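Local coordinates for ganglioside-induced differentiation-associated protein 2 (Homo sapiens, PDB 4UML) that carries an N-terminal macro domain, a fold that in many relatives binds ADP-ribose, and may take part in signalling, at residues V208-L211 and E212-T215. Sequence-based numbering, arbitrary orientation.
Sequences VSDL and EEGT
Ser209 O receives two backbone N-H groups at the start of helix 210-223, from Glu212 N at 3.1 Å and from Glu213 N at 3.1 Å. The two donors come from different directions. Glu213 N lies almost in line with the carbonyl bond, at a C=O...N angle of 171°, whereas Glu212 N sits above the carbonyl plane. At the next two residues water lies between the carbonyl and the N-H four residues on. One water molecule bridges Leu211 O and Thr215 N. A second, between Asp210 O and Gly214 N, lies so close to the carbonyl that this link is doubtful.

The bend at chi2 (98°) brings the Glu212 carboxylate back to Ser209, the N-cap residue. Its OE1 accepts from Ser209 N at 2.8 Å, nearly along the C-O axis. Ser209 OG in turn caps Leu211 N through a weak bond of 3.4 Å. This reciprocal pair is a capping box. Ser209 OG also donates to Glu212 OE1 at 2.6 Å, from the opposite face of the carboxylate plane, as an extra tie. Two donors thus hold one oxygen. In the macro domain the box marks the passage from strand 203-208 of the central sheet into the last helix.

Val208 is buried at the end of that strand. Its CG2 packs against Glu213 CB at 3.8 Å, and its side chain crosses that of Glu213 at about a right angle. Asp210 and Glu213 run side by side, their carboxylate planes 55° apart. Asp210 OD1 lies 4.2 Å from Glu213 OE1, a proximity of like charges that nearby Lys61 may ease through a long, weak ion pair with Asp210.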
ATOM      1  N   VAL A 208       8.848   0.312   1.385  1.00 29.81           N
ATOM      2  CA  VAL A 208       9.199   0.507   2.794  1.00 31.86           C
ATOM      3  C   VAL A 208      10.401   1.441   2.956  1.00 35.64           C
ATOM      4  O   VAL A 208      11.136   1.669   2.021  1.00 32.54           O
ATOM      5  CB  VAL A 208       9.468  -0.823   3.508  1.00 32.04           C
ATOM      6  CG1 VAL A 208       8.207  -1.679   3.510  1.00 32.22           C
ATOM      7  CG2 VAL A 208      10.647  -1.591   2.922  1.00 33.89           C
ATOM      8  N   SER A 209      10.566   2.009   4.143  1.00 37.74           N
ATOM      9  CA  SER A 209      11.800   2.726   4.486  1.00 40.46           C
ATOM     10  C   SER A 209      12.586   1.860   5.445  1.00 38.84           C
ATOM     11  O   SER A 209      12.170   0.752   5.772  1.00 35.40           O
ATOM     12  CB  SER A 209      11.499   4.077   5.130  1.00 40.07           C
ATOM     13  OG  SER A 209      10.923   3.891   6.414  1.00 43.15           O
ATOM     14  N   ASP A 210      13.736   2.355   5.896  1.00 44.07           N
ATOM     15  CA  ASP A 210      14.580   1.588   6.827  1.00 47.83           C
ATOM     16  C   ASP A 210      13.847   1.296   8.121  1.00 44.81           C
ATOM     17  O   ASP A 210      14.048   0.253   8.736  1.00 50.08           O
ATOM     18  CB  ASP A 210      15.896   2.327   7.109  1.00 56.39           C
ATOM     19  CG  ASP A 210      16.840   2.302   5.916  1.00 63.00           C
ATOM     20  OD1 ASP A 210      17.230   1.191   5.488  1.00 66.91           O
ATOM     21  OD2 ASP A 210      17.181   3.387   5.399  1.00 71.51           O
ATOM     22  N   LEU A 211      12.974   2.210   8.516  1.00 46.35           N
ATOM     23  CA  LEU A 211      12.147   2.011   9.688  1.00 49.53           C
ATOM     24  C   LEU A 211      11.394   0.661   9.641  1.00 47.91           C
ATOM     25  O   LEU A 211      11.388  -0.078  10.635  1.00 45.19           O
ATOM     26  CB  LEU A 211      11.189   3.202   9.837  1.00 55.89           C
ATOM     27  CG  LEU A 211      10.216   3.242  11.025  1.00 64.36           C
ATOM     28  CD1 LEU A 211      10.927   3.197  12.374  1.00 67.32           C
ATOM     29  CD2 LEU A 211       9.345   4.490  10.940  1.00 66.67           C
ATOM     30  N   GLU A 212      10.800   0.312   8.489  1.00 38.09           N
ATOM     31  CA  GLU A 212       9.877  -0.844   8.424  1.00 37.15           C
ATOM     32  C   GLU A 212      10.413  -2.110   7.791  1.00 31.94           C
ATOM     33  O   GLU A 212       9.873  -3.176   8.030  1.00 32.11           O
ATOM     34  CB  GLU A 212       8.570  -0.462   7.685  1.00 37.87           C
ATOM     35  CG  GLU A 212       7.899   0.805   8.205  1.00 38.86           C
ATOM     36  CD  GLU A 212       8.225   2.021   7.371  1.00 42.76           C
ATOM     37  OE1 GLU A 212       9.244   1.982   6.633  1.00 47.23           O
ATOM     38  OE2 GLU A 212       7.454   3.002   7.442  1.00 42.96           O
ATOM     39  N   GLU A 213      11.461  -2.005   6.966  1.00 35.19           N
ATOM     40  CA  GLU A 213      11.949  -3.144   6.166  1.00 33.79           C
ATOM     41  C   GLU A 213      12.126  -4.448   6.954  1.00 34.22           C
ATOM     42  O   GLU A 213      11.633  -5.503   6.559  1.00 34.11           O
ATOM     43  CB  GLU A 213      13.276  -2.760   5.463  1.00 37.37           C
ATOM     44  CG  GLU A 213      13.866  -3.844   4.574  1.00 38.21           C
ATOM     45  CD  GLU A 213      15.091  -3.377   3.795  1.00 43.77           C
ATOM     46  OE1 GLU A 213      15.920  -2.621   4.343  1.00 45.23           O
ATOM     47  OE2 GLU A 213      15.231  -3.764   2.619  1.00 46.54           O
ATOM     48  N   GLY A 214      12.838  -4.386   8.078  1.00 40.66           N
ATOM     49  CA  GLY A 214      13.121  -5.590   8.884  1.00 37.38           C
ATOM     50  C   GLY A 214      11.866  -6.325   9.339  1.00 34.83           C
ATOM     51  O   GLY A 214      11.799  -7.548   9.297  1.00 37.31           O
ATOM     52  N   THR A 215      10.851  -5.573   9.741  1.00 36.23           N
ATOM     53  CA  THR A 215       9.574  -6.172  10.152  1.00 34.51           C
ATOM     54  C   THR A 215       8.893  -6.856   8.991  1.00 33.84           C
ATOM     55  O   THR A 215       8.373  -7.960   9.140  1.00 34.05           O
ATOM     56  CB  THR A 215       8.662  -5.109  10.774  1.00 34.83           C
ATOM     57  OG1 THR A 215       9.309  -4.561  11.920  1.00 34.27           O
ATOM     58  CG2 THR A 215       7.293  -5.669  11.193  1.00 33.36           C
TER
HETATM   59  O   HOH W   1      14.493  -2.109   9.083  1.00 46.81           O
HETATM   60  O   HOH W   2      11.282  -2.855  10.932  1.00 37.64           O